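PDB 6K10: aldehyde dehydrogenase from Staphylococcus aureus, which oxidises the carotenoid aldehyde 4,4'-diaponeurosporen-4-al to 4,4'-diaponeurosporenoic acid with NAD+, a step in the biosynthesis of staphyloxanthin. Local coordinates for residues T215-G220 against K369-Y374; Q249-P254 against L409-V414; T274-E277 against N282-Q285; P287-I292 against F345-P350. The protein carries 1 engineered substitution. All coordinates share one frame; numbering follows the deposited sequence. Where two conformers were deposited one is given.

Interaction 1. Residues T215-G220 against K369-Y374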
loop_
_atom_site.group_PDB
_atom_site.type_symbol
_atom_site.label_atom_id
_atom_site.label_comp_id
_atom_site.label_asym_id
_atom_site.label_seq_id
_atom_site.Cartn_x
_atom_site.Cartn_y
_atom_site.Cartn_z
ATOM N N THR A 215 3.456 -6.869 0.403
ATOM C CA THR A 215 2.609 -6.954 1.580
ATOM C C THR A 215 3.275 -7.916 2.552
ATOM O O THR A 215 3.657 -9.025 2.167
ATOM C CB THR A 215 1.197 -7.429 1.226
ATOM O OG1 THR A 215 0.478 -6.361 0.597
ATOM C CG2 THR A 215 0.451 -7.864 2.478
ATOM N N LEU A 216 3.439 -7.482 3.798
ATOM C CA LEU A 216 4.087 -8.282 4.829
ATOM C C LEU A 216 3.118 -8.494 5.983
ATOM O O LEU A 216 2.643 -7.526 6.585
ATOM C CB LEU A 216 5.368 -7.607 5.327
ATOM C CG LEU A 216 6.395 -7.149 4.290
ATOM C CD1 LEU A 216 7.504 -6.365 4.975
ATOM C CD2 LEU A 216 6.968 -8.321 3.498
ATOM N N GLU A 217 2.827 -9.757 6.283
ATOM C CA GLU A 217 2.025 -10.155 7.437
ATOM C C GLU A 217 2.976 -10.804 8.430
ATOM O O GLU A 217 3.406 -11.941 8.219
ATOM C CB GLU A 217 0.910 -11.124 7.026
ATOM C CG GLU A 217 -0.110 -10.550 6.058
ATOM C CD GLU A 217 -1.227 -9.782 6.743
ATOM O OE1 GLU A 217 -1.323 -9.846 7.986
ATOM O OE2 GLU A 217 -2.013 -9.106 6.041
ATOM N N MET A 218 3.326 -10.082 9.489
ATOM C CA MET A 218 4.339 -10.616 10.392
ATOM C C MET A 218 3.781 -10.850 11.796
ATOM O O MET A 218 2.661 -11.360 11.934
ATOM C CB MET A 218 5.567 -9.702 10.392
ATOM C CG MET A 218 6.259 -9.704 9.019
ATOM S SD MET A 218 7.597 -8.533 8.721
ATOM C CE MET A 218 6.790 -6.961 8.985
ATOM N N GLY A 219 4.546 -10.518 12.835
ATOM C CA GLY A 219 4.257 -11.043 14.150
ATOM C C GLY A 219 4.361 -9.989 15.242
ATOM O O GLY A 219 4.166 -8.791 15.020
ATOM N N GLY A 220 4.661 -10.466 16.439
ATOM C CA GLY A 220 4.627 -9.683 17.650
ATOM C C GLY A 220 3.937 -10.478 18.737
ATOM O O GLY A 220 3.682 -11.672 18.585
ATOM N N LYS A 369 4.201 -2.572 17.873
ATOM C CA LYS A 369 2.778 -2.619 17.570
ATOM C C LYS A 369 2.377 -4.033 17.167
ATOM O O LYS A 369 2.900 -4.558 16.172
ATOM C CB LYS A 369 2.438 -1.630 16.459
ATOM C CG LYS A 369 2.792 -0.190 16.792
ATOM C CD LYS A 369 2.513 0.739 15.625
ATOM C CE LYS A 369 2.738 2.193 16.012
ATOM N NZ LYS A 369 2.604 3.099 14.838
ATOM N N PRO A 370 1.477 -4.681 17.898
ATOM C CA PRO A 370 1.170 -6.085 17.624
ATOM C C PRO A 370 0.153 -6.241 16.502
ATOM O O PRO A 370 -0.593 -5.321 16.163
ATOM C CB PRO A 370 0.602 -6.580 18.957
ATOM C CG PRO A 370 -0.052 -5.367 19.536
ATOM C CD PRO A 370 0.743 -4.169 19.069
ATOM N N LEU A 371 0.143 -7.446 15.926
ATOM C CA LEU A 371 -0.796 -7.746 14.850
ATOM C C LEU A 371 -2.233 -7.671 15.337
ATOM O O LEU A 371 -3.125 -7.237 14.600
ATOM C CB LEU A 371 -0.503 -9.127 14.264
ATOM C CG LEU A 371 -1.382 -9.586 13.096
ATOM C CD1 LEU A 371 -1.580 -8.481 12.080
ATOM C CD2 LEU A 371 -0.762 -10.796 12.434
ATOM N N SER A 372 -2.483 -8.090 16.573
ATOM C CA SER A 372 -3.824 -8.008 17.121
ATOM C C SER A 372 -3.769 -7.542 18.567
ATOM O O SER A 372 -2.739 -7.636 19.237
ATOM C CB SER A 372 -4.570 -9.344 17.007
ATOM O OG SER A 372 -4.021 -10.318 17.866
ATOM N N LEU A 373 -4.896 -7.006 19.027
ATOM C CA LEU A 373 -5.087 -6.640 20.422
ATOM C C LEU A 373 -6.526 -6.944 20.800
ATOM O O LEU A 373 -7.439 -6.738 19.999
ATOM C CB LEU A 373 -4.773 -5.163 20.683
ATOM C CG LEU A 373 -4.943 -4.653 22.123
ATOM C CD1 LEU A 373 -3.878 -3.625 22.470
ATOM C CD2 LEU A 373 -6.334 -4.065 22.341
ATOM N N TYR A 374 -6.721 -7.422 22.026
ATOM C CA TYR A 374 -8.048 -7.742 22.527
ATOM C C TYR A 374 -8.266 -7.066 23.870
ATOM O O TYR A 374 -7.352 -6.986 24.693
ATOM C CB TYR A 374 -8.241 -9.254 22.642
ATOM C CG TYR A 374 -7.859 -9.990 21.378
ATOM C CD1 TYR A 374 -8.676 -9.949 20.259
ATOM C CD2 TYR A 374 -6.670 -10.709 21.299
ATOM C CE1 TYR A 374 -8.327 -10.608 19.091
ATOM C CE2 TYR A 374 -6.316 -11.374 20.138
ATOM C CZ TYR A 374 -7.147 -11.323 19.040
ATOM O OH TYR A 374 -6.791 -11.987 17.888
HETATM O O HOH W 1 4.813 -6.591 16.548
#
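The aldehyde dehydrogenase motif Leu-Glu-Met-Gly-Gly at the end of strand 214-217, which carries the predicted active-site Glu217, meets Leu371 just ahead of strand 372-376. The two strands belong to different sheets, so the contact lies in the seam between them. Leu371 does most of the touching. Its CG stands anti to the backbone N (chi1 -179°), and this sends the two methyl groups to the other segment. Leu371 CD2 packs against the backbone, 3.5 Å from Met218 O. Leu371 CD1 turns to the carboxylate and lies 4.3 Å from Glu217 OE1. The side chain of Glu217 is bent at CG (chi2 -85°), and its end comes nearer to Leu371 than its CB does. No direct hydrogen bond joins the segments. A water does so instead. It donates to Gly219 O at 2.8 Å and also donates to Lys369 O at 2.8 Å. At Gly220 the backbone angles (phi 135°) would jam a CB against the preceding carbonyl O, so glycine is needed. Gly220 N is held by Glu343. Lys369 packs on Tyr112 of the second subunit. The chemistry is mixed: the leucine offers the carboxylate an apolar flank and no hydrogen bond, while a single water ties the two backbones together. The apolar flank would probably make the surroundings of Glu217 less polar.

Interaction 2. Residues Q249-P254 against L409-V414. Engineered in segment 249-254: Ser251 (natural residue Cys).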
loop_
_atom_site.group_PDB
_atom_site.type_symbol
_atom_site.label_atom_id
_atom_site.label_comp_id
_atom_site.label_asym_id
_atom_site.label_seq_id
_atom_site.Cartn_x
_atom_site.Cartn_y
_atom_site.Cartn_z
ATOM N N GLN A 249 -0.600 -21.737 17.653
ATOM C CA GLN A 249 0.264 -21.374 16.531
ATOM C C GLN A 249 -0.503 -20.462 15.570
ATOM O O GLN A 249 -0.836 -20.815 14.438
ATOM C CB GLN A 249 0.788 -22.634 15.853
ATOM C CG GLN A 249 1.514 -23.547 16.839
ATOM C CD GLN A 249 1.819 -24.923 16.283
ATOM O OE1 GLN A 249 2.975 -25.259 16.026
ATOM N NE2 GLN A 249 0.781 -25.735 16.112
ATOM N N THR A 250 -0.776 -19.254 16.058
ATOM C CA THR A 250 -1.566 -18.267 15.335
ATOM C C THR A 250 -0.985 -16.885 15.587
ATOM O O THR A 250 -0.651 -16.542 16.725
ATOM C CB THR A 250 -3.038 -18.306 15.769
ATOM O OG1 THR A 250 -3.518 -19.654 15.710
ATOM C CG2 THR A 250 -3.891 -17.431 14.865
ATOM N N SER A 251 -0.868 -16.093 14.519
ATOM C CA SER A 251 -0.287 -14.764 14.658
ATOM C C SER A 251 -1.192 -13.815 15.431
ATOM O O SER A 251 -0.702 -12.840 16.012
ATOM C CB SER A 251 0.042 -14.191 13.280
ATOM O OG SER A 251 -1.130 -14.032 12.501
ATOM N N VAL A 252 -2.495 -14.077 15.463
ATOM C CA VAL A 252 -3.431 -13.254 16.216
ATOM C C VAL A 252 -3.933 -13.987 17.461
ATOM O O VAL A 252 -4.920 -13.578 18.068
ATOM C CB VAL A 252 -4.597 -12.780 15.332
ATOM C CG1 VAL A 252 -4.068 -11.991 14.137
ATOM C CG2 VAL A 252 -5.418 -13.958 14.863
ATOM N N ALA A 253 -3.263 -15.066 17.849
ATOM C CA ALA A 253 -3.592 -15.716 19.103
ATOM C C ALA A 253 -3.234 -14.803 20.272
ATOM O O ALA A 253 -2.237 -14.079 20.220
ATOM C CB ALA A 253 -2.847 -17.039 19.241
ATOM N N PRO A 254 -4.039 -14.806 21.331
ATOM C CA PRO A 254 -3.620 -14.142 22.571
ATOM C C PRO A 254 -2.226 -14.595 22.973
ATOM O O PRO A 254 -2.001 -15.771 23.273
ATOM C CB PRO A 254 -4.678 -14.599 23.578
ATOM C CG PRO A 254 -5.903 -14.761 22.740
ATOM C CD PRO A 254 -5.404 -15.351 21.440
ATOM N N LEU A 409 -13.671 -7.056 6.587
ATOM C CA LEU A 409 -12.701 -6.377 7.430
ATOM C C LEU A 409 -11.306 -6.631 6.888
ATOM O O LEU A 409 -10.907 -7.798 6.773
ATOM C CB LEU A 409 -12.807 -6.876 8.873
ATOM C CG LEU A 409 -14.024 -6.443 9.688
ATOM C CD1 LEU A 409 -13.939 -7.022 11.086
ATOM C CD2 LEU A 409 -14.144 -4.926 9.751
ATOM N N PRO A 410 -10.530 -5.608 6.541
ATOM C CA PRO A 410 -9.147 -5.856 6.122
ATOM C C PRO A 410 -8.342 -6.474 7.255
ATOM O O PRO A 410 -8.524 -6.139 8.426
ATOM C CB PRO A 410 -8.630 -4.461 5.755
ATOM C CG PRO A 410 -9.502 -3.526 6.524
ATOM C CD PRO A 410 -10.854 -4.174 6.538
ATOM N N PHE A 411 -7.461 -7.402 6.898
ATOM C CA PHE A 411 -6.630 -8.106 7.866
ATOM C C PHE A 411 -5.172 -7.812 7.565
ATOM O O PHE A 411 -4.681 -8.149 6.486
ATOM C CB PHE A 411 -6.893 -9.614 7.830
ATOM C CG PHE A 411 -5.901 -10.416 8.627
ATOM C CD1 PHE A 411 -5.587 -10.059 9.931
ATOM C CD2 PHE A 411 -5.267 -11.518 8.072
ATOM C CE1 PHE A 411 -4.667 -10.791 10.663
ATOM C CE2 PHE A 411 -4.349 -12.254 8.802
ATOM C CZ PHE A 411 -4.049 -11.889 10.100
ATOM N N GLY A 412 -4.483 -7.195 8.517
ATOM C CA GLY A 412 -3.083 -6.857 8.334
ATOM C C GLY A 412 -2.546 -6.177 9.570
ATOM O O GLY A 412 -3.291 -5.826 10.486
ATOM N N GLY A 413 -1.226 -5.996 9.583
ATOM C CA GLY A 413 -0.538 -5.406 10.706
ATOM C C GLY A 413 -0.166 -3.951 10.477
ATOM O O GLY A 413 -0.581 -3.305 9.512
ATOM N N VAL A 414 0.638 -3.436 11.403
ATOM C CA VAL A 414 1.142 -2.069 11.342
ATOM C C VAL A 414 2.455 -2.039 12.109
ATOM O O VAL A 414 2.617 -2.738 13.113
ATOM C CB VAL A 414 0.107 -1.063 11.903
ATOM C CG1 VAL A 414 -0.182 -1.341 13.375
ATOM C CG2 VAL A 414 0.582 0.370 11.703
#
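Val252 and Phe411 reach for each other from opposite directions. Val252 CG1 does the touching. It lies 3.7 Å from Phe411 CE1 and 4.0 Å from Phe411 CZ, so the methyl meets the outer end of the ring obliquely. Two torsions explain the meeting. Val252 CG1 stands anti to the carbonyl carbon (chi1 -58°), which aims it at the ring, while CG2 sits between the backbone N and the carbonyl carbon. Phe411 holds its CG anti to the backbone N (chi1 170°), which extends the ring toward the 249-254 turn. Ser251 is an engineered residue in place of the natural cysteine, at a predicted active-site position. In one of its two conformers Ser251 OG lies at the ring edge, near the ring plane and 4.3 Å from Phe411 CZ; as the side chain is not fixed, this approach is tentative. Phe411 also meets the ring of His423, with the planes about 35° apart. An aromatic side chain beside the predicted catalytic cysteine position is consistent with the wall of the substrate pocket in this family. Residues Thr250 to Ala253 form a type I beta turn, closed by a weak bond from Ala253 N to Thr250 O. This turn places Ser251 and Val252 side by side before the ring. Segment 249-254 runs between helix 232-244 and strand 256-260. Segment 409-414 lies between strands 394-397 and 418-419, where Pro410 O bonds to Ser436 of the second subunit.

Interaction 3. Residues T274-E277 against N282-Q285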
loop_
_atom_site.group_PDB
_atom_site.type_symbol
_atom_site.label_atom_id
_atom_site.label_comp_id
_atom_site.label_asym_id
_atom_site.label_seq_id
_atom_site.Cartn_x
_atom_site.Cartn_y
_atom_site.Cartn_z
ATOM N N THR A 274 -12.725 -23.545 31.847
ATOM C CA THR A 274 -13.059 -23.577 30.426
ATOM C C THR A 274 -12.229 -24.623 29.691
ATOM O O THR A 274 -12.744 -25.360 28.841
ATOM C CB THR A 274 -12.842 -22.192 29.816
ATOM O OG1 THR A 274 -13.838 -21.288 30.307
ATOM C CG2 THR A 274 -12.914 -22.252 28.296
ATOM N N LEU A 275 -10.936 -24.699 30.010
ATOM C CA LEU A 275 -10.071 -25.682 29.366
ATOM C C LEU A 275 -10.542 -27.104 29.648
ATOM O O LEU A 275 -10.492 -27.968 28.765
ATOM C CB LEU A 275 -8.628 -25.482 29.827
ATOM C CG LEU A 275 -7.976 -24.207 29.294
ATOM C CD1 LEU A 275 -6.661 -23.915 30.000
ATOM C CD2 LEU A 275 -7.772 -24.321 27.792
ATOM N N ARG A 276 -11.016 -27.364 30.869
ATOM C CA ARG A 276 -11.580 -28.675 31.174
ATOM C C ARG A 276 -12.876 -28.910 30.404
ATOM O O ARG A 276 -13.134 -30.027 29.937
ATOM C CB ARG A 276 -11.813 -28.812 32.678
ATOM C CG ARG A 276 -10.532 -28.839 33.500
ATOM C CD ARG A 276 -9.553 -29.868 32.962
ATOM N NE ARG A 276 -8.277 -29.830 33.671
ATOM C CZ ARG A 276 -7.172 -30.436 33.252
ATOM N NH1 ARG A 276 -6.055 -30.347 33.961
ATOM N NH2 ARG A 276 -7.181 -31.126 32.120
ATOM N N GLU A 277 -13.703 -27.871 30.262
ATOM C CA GLU A 277 -14.913 -27.990 29.453
ATOM C C GLU A 277 -14.573 -28.259 27.993
ATOM O O GLU A 277 -15.237 -29.065 27.329
ATOM C CB GLU A 277 -15.750 -26.717 29.576
ATOM C CG GLU A 277 -16.399 -26.521 30.932
ATOM C CD GLU A 277 -16.954 -25.120 31.111
ATOM O OE1 GLU A 277 -16.589 -24.227 30.317
ATOM O OE2 GLU A 277 -17.757 -24.914 32.043
ATOM N N ASN A 282 -7.853 -35.233 30.535
ATOM C CA ASN A 282 -6.633 -35.655 29.850
ATOM C C ASN A 282 -6.647 -35.004 28.469
ATOM O O ASN A 282 -7.142 -35.578 27.498
ATOM C CB ASN A 282 -6.534 -37.174 29.761
ATOM C CG ASN A 282 -5.189 -37.636 29.236
ATOM O OD1 ASN A 282 -4.280 -36.829 29.033
ATOM N ND2 ASN A 282 -5.051 -38.940 29.021
ATOM N N ILE A 283 -6.090 -33.792 28.393
ATOM C CA ILE A 283 -6.158 -33.005 27.164
ATOM C C ILE A 283 -5.386 -33.677 26.035
ATOM O O ILE A 283 -5.694 -33.473 24.853
ATOM C CB ILE A 283 -5.663 -31.569 27.439
ATOM C CG1 ILE A 283 -6.543 -30.909 28.502
ATOM C CG2 ILE A 283 -5.670 -30.725 26.173
ATOM C CD1 ILE A 283 -6.023 -29.574 28.993
ATOM N N GLN A 284 -4.394 -34.508 26.366
ATOM C CA GLN A 284 -3.687 -35.253 25.330
ATOM C C GLN A 284 -4.606 -36.223 24.598
ATOM O O GLN A 284 -4.305 -36.612 23.463
ATOM C CB GLN A 284 -2.498 -36.010 25.930
ATOM C CG GLN A 284 -1.512 -36.517 24.882
ATOM C CD GLN A 284 -0.233 -37.069 25.479
ATOM O OE1 GLN A 284 0.091 -36.806 26.636
ATOM N NE2 GLN A 284 0.504 -37.837 24.685
ATOM N N GLN A 285 -5.721 -36.610 25.212
ATOM C CA GLN A 285 -6.681 -37.512 24.593
ATOM C C GLN A 285 -7.778 -36.782 23.828
ATOM O O GLN A 285 -8.602 -37.437 23.183
ATOM C CB GLN A 285 -7.312 -38.418 25.658
#
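The backbones of Arg276 in helix 264-279 and Ile283 in the following loop come within 8.0 Å, CA to CA, as the chain doubles back. The 3-10 turn at 283-285 is marked by a bond from Gln285 N to Asn282 O of 2.9 Å. Across the contact, the side chains of Arg276 and Ile283 cross at about a right angle, and the isoleucine end comes obliquely to the guanidinium. Arg276 NH2 lies 3.7 Å from Ile283 CD1, and Ile283 CG1 is equally near. The CB of Arg276 points away from the loop, but a bend at CG (chi2 -51°) swings the end of the chain back toward it. The same NH2 is hydrogen-bonded to Gly280 O, so this nitrogen has a polar partner in the backbone just past the helix while it also packs on the isoleucine. Ile283 is buried. It also packs on Phe314 and on Tyr324 of strand 324-330. Leu275 packs on Cys240 and Phe244 of helix 232-244. The contact is far from the active site. The chain reverses after the helix: an arginine of its last turn binds the carbonyl of Gly280, and an isoleucine seals the loop against the neighbouring strands.

Interaction 4. Residues P287-I292 against F345-P350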
loop_
_atom_site.group_PDB
_atom_site.type_symbol
_atom_site.label_atom_id
_atom_site.label_comp_id
_atom_site.label_asym_id
_atom_site.label_seq_id
_atom_site.Cartn_x
_atom_site.Cartn_y
_atom_site.Cartn_z
ATOM N N PRO A 287 -9.670 -35.050 20.895
ATOM C CA PRO A 287 -9.533 -34.990 19.436
ATOM C C PRO A 287 -9.695 -33.593 18.863
ATOM O O PRO A 287 -9.663 -33.436 17.637
ATOM C CB PRO A 287 -10.666 -35.906 18.964
ATOM C CG PRO A 287 -11.746 -35.646 19.968
ATOM C CD PRO A 287 -11.035 -35.435 21.297
ATOM N N ASP A 288 -9.872 -32.586 19.714
ATOM C CA ASP A 288 -10.122 -31.215 19.291
ATOM C C ASP A 288 -8.901 -30.323 19.474
ATOM O O ASP A 288 -9.001 -29.105 19.295
ATOM C CB ASP A 288 -11.305 -30.645 20.072
ATOM C CG ASP A 288 -12.565 -31.460 19.888
ATOM O OD1 ASP A 288 -12.754 -32.023 18.790
ATOM O OD2 ASP A 288 -13.351 -31.565 20.851
ATOM N N TYR A 289 -7.757 -30.899 19.827
ATOM C CA TYR A 289 -6.584 -30.131 20.209
ATOM C C TYR A 289 -5.394 -30.547 19.360
ATOM O O TYR A 289 -5.154 -31.741 19.155
ATOM C CB TYR A 289 -6.282 -30.320 21.697
ATOM C CG TYR A 289 -5.135 -29.480 22.191
ATOM C CD1 TYR A 289 -5.209 -28.094 22.175
ATOM C CD2 TYR A 289 -3.981 -30.072 22.682
ATOM C CE1 TYR A 289 -4.162 -27.321 22.628
ATOM C CE2 TYR A 289 -2.933 -29.311 23.137
ATOM C CZ TYR A 289 -3.027 -27.939 23.107
ATOM O OH TYR A 289 -1.976 -27.187 23.563
ATOM N N GLY A 290 -4.645 -29.553 18.877
ATOM C CA GLY A 290 -3.599 -29.771 17.903
ATOM C C GLY A 290 -2.245 -30.057 18.527
ATOM O O GLY A 290 -2.103 -30.233 19.739
ATOM N N ARG A 291 -1.230 -30.101 17.664
ATOM C CA ARG A 291 0.131 -30.442 18.050
ATOM C C ARG A 291 1.108 -29.440 17.446
ATOM O O ARG A 291 0.778 -28.699 16.518
ATOM C CB ARG A 291 0.501 -31.862 17.598
ATOM C CG ARG A 291 -0.379 -32.957 18.185
ATOM C CD ARG A 291 -0.145 -33.095 19.676
ATOM N NE ARG A 291 -0.878 -34.215 20.263
ATOM C CZ ARG A 291 -2.114 -34.129 20.746
ATOM N NH1 ARG A 291 -2.763 -32.972 20.714
ATOM N NH2 ARG A 291 -2.699 -35.200 21.265
ATOM N N ILE A 292 2.329 -29.441 17.977
ATOM C CA ILE A 292 3.364 -28.517 17.524
ATOM C C ILE A 292 3.936 -29.004 16.197
ATOM O O ILE A 292 4.053 -30.210 15.953
ATOM C CB ILE A 292 4.454 -28.367 18.605
ATOM C CG1 ILE A 292 3.814 -28.034 19.956
ATOM C CG2 ILE A 292 5.447 -27.282 18.227
ATOM C CD1 ILE A 292 2.914 -26.805 19.927
ATOM N N PHE A 345 3.780 -18.256 20.146
ATOM C CA PHE A 345 3.346 -19.098 19.033
ATOM C C PHE A 345 3.142 -20.539 19.497
ATOM O O PHE A 345 3.594 -21.499 18.868
ATOM C CB PHE A 345 4.342 -19.023 17.873
ATOM C CG PHE A 345 3.696 -18.850 16.528
ATOM C CD1 PHE A 345 3.133 -17.636 16.168
ATOM C CD2 PHE A 345 3.664 -19.894 15.620
ATOM C CE1 PHE A 345 2.542 -17.470 14.928
ATOM C CE2 PHE A 345 3.075 -19.734 14.378
ATOM C CZ PHE A 345 2.512 -18.521 14.032
ATOM N N GLY A 346 2.467 -20.678 20.634
ATOM C CA GLY A 346 2.233 -21.963 21.244
ATOM C C GLY A 346 1.238 -21.862 22.382
ATOM O O GLY A 346 0.772 -20.774 22.731
ATOM N N PRO A 347 0.902 -23.002 22.999
ATOM C CA PRO A 347 -0.173 -23.056 23.998
ATOM C C PRO A 347 0.287 -22.718 25.416
ATOM O O PRO A 347 -0.077 -23.395 26.385
ATOM C CB PRO A 347 -0.655 -24.498 23.893
ATOM C CG PRO A 347 0.598 -25.258 23.573
ATOM C CD PRO A 347 1.469 -24.340 22.741
ATOM N N ILE A 348 1.096 -21.673 25.545
ATOM C CA ILE A 348 1.503 -21.135 26.836
ATOM C C ILE A 348 0.920 -19.737 26.954
ATOM O O ILE A 348 1.141 -18.893 26.076
ATOM C CB ILE A 348 3.034 -21.107 26.985
ATOM C CG1 ILE A 348 3.625 -22.492 26.718
ATOM C CG2 ILE A 348 3.414 -20.627 28.373
ATOM C CD1 ILE A 348 5.138 -22.528 26.767
ATOM N N LEU A 349 0.176 -19.489 28.028
ATOM C CA LEU A 349 -0.524 -18.218 28.215
ATOM C C LEU A 349 -0.080 -17.554 29.511
ATOM O O LEU A 349 -0.588 -17.895 30.595
ATOM C CB LEU A 349 -2.036 -18.435 28.211
ATOM C CG LEU A 349 -2.895 -17.170 28.220
ATOM C CD1 LEU A 349 -2.609 -16.316 26.989
ATOM C CD2 LEU A 349 -4.363 -17.546 28.285
ATOM N N PRO A 350 0.861 -16.613 29.457
ATOM C CA PRO A 350 1.279 -15.910 30.674
ATOM C C PRO A 350 0.266 -14.849 31.071
ATOM O O PRO A 350 -0.347 -14.195 30.224
ATOM C CB PRO A 350 2.615 -15.272 30.275
ATOM C CG PRO A 350 2.556 -15.158 28.791
ATOM C CD PRO A 350 1.699 -16.281 28.294
#
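The hydroxyl of Tyr289 donates a hydrogen bond to Ile325 O, and the same oxygen is pressed against the ring of Pro347. Tyr289 OH lies 3.0 Å from Pro347 CB and 3.2 Å from Pro347 CG, a tight fit. Pro347 CB sits at the edge of the phenol ring, near its plane, and the two side chains cross at about a right angle. Tyr289 gets there in an extended form, with CG anti to the backbone N (chi1 -176°). The bond to Ile325 probably helps to fix the rotation of the ring. Ile292 meets the same proline at CD. Ile292 CD1 lies 4.0 Å from Pro347 CD. A bend at CG1 (chi2 -55°) brings this methyl nearer to the proline than its CB is. Helix 295-307 packs on Ile292, and Phe244 of helix 232-244 packs on Pro347, so the contact is buried.

Further polar bonds hold each segment. Arg291 NH1 donates to Gly290 O at 3.0 Å, with an N-H...O angle of 158°. The oxygen lies in the guanidinium plane, but the nitrogen stands above the carbonyl plane. Arg291 NH2 forms a salt bridge to Glu322. Gly346 O and Ile348 O both bind Lys243. Ile348 N makes a weak bond to Gly346 O around Pro347, as in an inverse gamma turn. The Phe-Gly-Pro sequence belongs to the Glu-Ile-Phe-Gly-Pro motif of aldehyde dehydrogenases. Here its proline leads into strand 348-354 and packs against the loop before helix 295-307.

Interactions 1 and 2 form one site, with centres 5 Å apart. Tyr374 OH and Val252 O are 2.5 Å apart, a probable hydrogen bond. Leu371 packs on both predicted active-site residues, Glu217 and Ser251. In one conformer of the engineered Ser251, its OG lies 3.3 Å from Leu371 CD2. Glu217 OE2 comes 2.9 Å from Phe411 O. Interaction 4 has its centre 17 Å from that of interaction 2, yet Gln249 joins them: its NE2 is 3.0 Å from Arg291 O, a probable hydrogen bond. Interaction 3 touches interaction 4, with Ile283 CG2 3.9 Å from Tyr289 CD2. It is remote from the site, its centre 29 Å from that of interaction 1.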